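Local coordinates for DUF2019 domain-containing protein (Rhodopseudomonas palustris, PDB 2I9C) that is of unknown function but folds as a small all-helical domain of the DUF2019 family, grouped with the TPR-like helical repeat proteins, at residues Val73-Ala78 and Gly106-Cys111. Residues are numbered along the deposited sequence; the frame is centred on the assembly and turned at random. Where two conformers were deposited one is given.
Sequences VRLQAA and GDAGMC. With ACT (acetate ion), chain B.
Leu75 lays its CD2 methyl over one face of the Asp107 carboxylate, with CD2 3.7 Å from Asp107 CG; the two side chains run obliquely to each other. The other flat group is the guanidinium of Arg74, which takes acetate O at its edge, in plane. Leu75 and Asp107 sit on neighbouring helices of an all-helical DUF2019 domain, a family placed in the TPR clan. Helices 71-79 and 104-117 run nearly parallel here, their local axes 16° apart and 10.7 Å from each other. Helix 86-99 comes between them in sequence and touches both through its Leu93.

Leu75 bridges the gap between the axes. Its CG stands anti to the backbone N (chi1 171°), which carries the forked end across to the second helix. CD1 rests on the methyl of Ala108, with 3.9 Å from Leu75 CD1 to Ala108 CB. CD2 lies against CB, CG and OD2 of Asp107. No hydrogen bond joins the two segments. The charge of Asp107 is met elsewhere, by a salt bridge from OD1 to Lys79, just beyond the first segment.

Arg74 leaves the same helix on another side. Its NE bonds to the carbonyl oxygen of Tyr68, and NH2 bonds weakly to that of Glu67. An alanine here is likely to leave both carbonyls without these donors and the acetate without its cationic partner. The acetate, probably from the crystallisation liquor, is also held by Gln92 of helix 86-99. Arg74 NH1 donates to acetate O at 3.0 Å, with an angle of 161° at the hydrogen.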
ATOM      1  N   VAL A  73       4.553  -3.549   3.605  1.00 27.06           N
ATOM      2  CA  VAL A  73       3.110  -3.633   3.817  1.00 26.70           C
ATOM      3  C   VAL A  73       2.623  -2.275   4.349  1.00 26.38           C
ATOM      4  O   VAL A  73       1.661  -1.724   3.835  1.00 26.08           O
ATOM      5  CB  VAL A  73       2.725  -4.813   4.775  1.00 26.55           C
ATOM      6  CG1 VAL A  73       1.218  -4.887   5.016  1.00 27.68           C
ATOM      7  CG2 VAL A  73       3.161  -6.148   4.129  1.00 22.79           C
ATOM      8  N   ARG A  74       3.288  -1.764   5.381  1.00 25.56           N
ATOM      9  CA  ARG A  74       2.878  -0.513   5.989  1.00 25.82           C
ATOM     10  C   ARG A  74       2.901   0.634   4.979  1.00 25.02           C
ATOM     11  O   ARG A  74       1.975   1.453   4.972  1.00 25.68           O
ATOM     12  CB  ARG A  74       3.795  -0.178   7.177  1.00 24.00           C
ATOM     13  CG  ARG A  74       3.651  -1.162   8.351  1.00 25.34           C
ATOM     14  CD  ARG A  74       4.389  -0.629   9.605  1.00 25.34           C
ATOM     15  NE  ARG A  74       4.221  -1.561  10.735  1.00 25.23           N
ATOM     16  CZ  ARG A  74       4.453  -1.276  12.008  1.00 27.10           C
ATOM     17  NH1 ARG A  74       4.859  -0.073  12.372  1.00 26.22           N
ATOM     18  NH2 ARG A  74       4.270  -2.210  12.947  1.00 26.11           N
ATOM     19  N   LEU A  75       3.987   0.717   4.194  1.00 25.01           N
ATOM     20  CA  LEU A  75       4.162   1.755   3.163  1.00 25.27           C
ATOM     21  C   LEU A  75       3.043   1.725   2.130  1.00 25.81           C
ATOM     22  O   LEU A  75       2.402   2.733   1.827  1.00 25.44           O
ATOM     23  CB  LEU A  75       5.521   1.607   2.426  1.00 25.67           C
ATOM     24  CG  LEU A  75       5.714   2.514   1.193  1.00 26.20           C
ATOM     25  CD1 LEU A  75       5.835   3.957   1.580  1.00 22.98           C
ATOM     26  CD2 LEU A  75       7.008   2.061   0.499  1.00 27.58           C
ATOM     27  N   GLN A  76       2.808   0.553   1.578  1.00 26.25           N
ATOM     28  CA  GLN A  76       1.824   0.418   0.525  0.50 26.54           C
ATOM     29  C   GLN A  76       0.414   0.674   1.045  1.00 26.93           C
ATOM     30  O   GLN A  76      -0.387   1.254   0.355  1.00 26.75           O
ATOM     31  CB  GLN A  76       1.930  -0.951  -0.160  0.50 26.90           C
ATOM     32  CG  GLN A  76       3.183  -1.056  -1.073  0.50 27.83           C
ATOM     33  CD  GLN A  76       3.332   0.146  -1.980  0.50 28.07           C
ATOM     34  OE1 GLN A  76       2.440   0.453  -2.752  0.50 28.75           O
ATOM     35  NE2 GLN A  76       4.465   0.835  -1.882  0.50 25.46           N
ATOM     36  N   ALA A  77       0.137   0.216   2.256  1.00 25.65           N
ATOM     37  CA  ALA A  77      -1.170   0.440   2.884  1.00 27.11           C
ATOM     38  C   ALA A  77      -1.420   1.946   3.125  1.00 27.89           C
ATOM     39  O   ALA A  77      -2.522   2.437   2.864  1.00 28.06           O
ATOM     40  CB  ALA A  77      -1.310  -0.368   4.231  1.00 26.33           C
ATOM     41  N   ALA A  78      -0.393   2.668   3.556  1.00 27.96           N
ATOM     42  CA  ALA A  78      -0.509   4.096   3.764  1.00 28.91           C
ATOM     43  C   ALA A  78      -0.636   4.826   2.438  1.00 29.00           C
ATOM     44  O   ALA A  78      -1.479   5.718   2.281  1.00 27.40           O
ATOM     45  CB  ALA A  78       0.686   4.625   4.579  1.00 28.56           C
ATOM     46  N   GLY A 106      12.425   6.397   1.888  1.00 27.44           N
ATOM     47  CA  GLY A 106      12.712   7.369   0.804  1.00 27.51           C
ATOM     48  C   GLY A 106      11.487   7.468  -0.080  1.00 27.65           C
ATOM     49  O   GLY A 106      11.125   8.550  -0.541  1.00 26.68           O
ATOM     50  N   ASP A 107      10.821   6.328  -0.283  1.00 28.30           N
ATOM     51  CA  ASP A 107       9.577   6.253  -1.050  1.00 29.41           C
ATOM     52  C   ASP A 107       8.525   7.103  -0.293  1.00 28.38           C
ATOM     53  O   ASP A 107       7.838   7.913  -0.904  1.00 27.59           O
ATOM     54  CB  ASP A 107       9.162   4.767  -1.190  1.00 30.39           C
ATOM     55  CG  ASP A 107       7.974   4.526  -2.102  1.00 38.43           C
ATOM     56  OD1 ASP A 107       6.971   5.274  -2.111  1.00 45.77           O
ATOM     57  OD2 ASP A 107       7.980   3.488  -2.787  1.00 49.18           O
ATOM     58  N   ALA A 108       8.425   6.944   1.030  1.00 28.29           N
ATOM     59  CA  ALA A 108       7.438   7.699   1.824  1.00 27.16           C
ATOM     60  C   ALA A 108       7.727   9.187   1.835  1.00 27.54           C
ATOM     61  O   ALA A 108       6.805   9.981   1.750  1.00 27.17           O
ATOM     62  CB  ALA A 108       7.346   7.140   3.224  1.00 28.12           C
ATOM     63  N   GLY A 109       9.020   9.544   1.896  1.00 28.21           N
ATOM     64  CA  GLY A 109       9.497  10.920   1.834  1.00 27.64           C
ATOM     65  C   GLY A 109       9.091  11.585   0.524  1.00 27.59           C
ATOM     66  O   GLY A 109       8.538  12.705   0.542  1.00 28.44           O
HETATM   67  N   MSE A 110       9.334  10.900  -0.602  1.00 27.65           N
HETATM   68  CA  MSE A 110       8.924  11.387  -1.925  0.50 28.48           C
HETATM   69  C   MSE A 110       7.387  11.551  -2.048  1.00 27.76           C
HETATM   70  O   MSE A 110       6.905  12.561  -2.598  1.00 27.19           O
HETATM   71  CB  MSE A 110       9.502  10.497  -3.036  0.50 29.48           C
HETATM   72  CG  MSE A 110       9.216  10.961  -4.489  0.50 34.50           C
HETATM   73 SE   MSE A 110      10.488  12.293  -5.304  0.50 48.64          SE
HETATM   74  CE  MSE A 110       9.642  13.939  -4.721  0.50 45.08           C
ATOM     75  N   CYS A 111       6.629  10.582  -1.516  1.00 27.28           N
ATOM     76  CA  CYS A 111       5.172  10.670  -1.464  0.50 27.28           C
ATOM     77  C   CYS A 111       4.711  11.939  -0.754  1.00 27.84           C
ATOM     78  O   CYS A 111       3.842  12.649  -1.252  1.00 27.60           O
ATOM     79  CB  CYS A 111       4.556   9.464  -0.758  0.50 27.15           C
ATOM     80  SG  CYS A 111       2.811   9.381  -1.045  0.50 25.90           S
TER
HETATM   81  C   ACT B 124       6.710   2.722  11.449  1.00 30.10           C
HETATM   82  O   ACT B 124       5.724   2.299  10.737  1.00 26.02           O
HETATM   83  OXT ACT B 124       6.834   2.706  12.793  1.00 27.92           O
HETATM   84  CH3 ACT B 124       7.696   3.300  10.579  1.00 31.62           C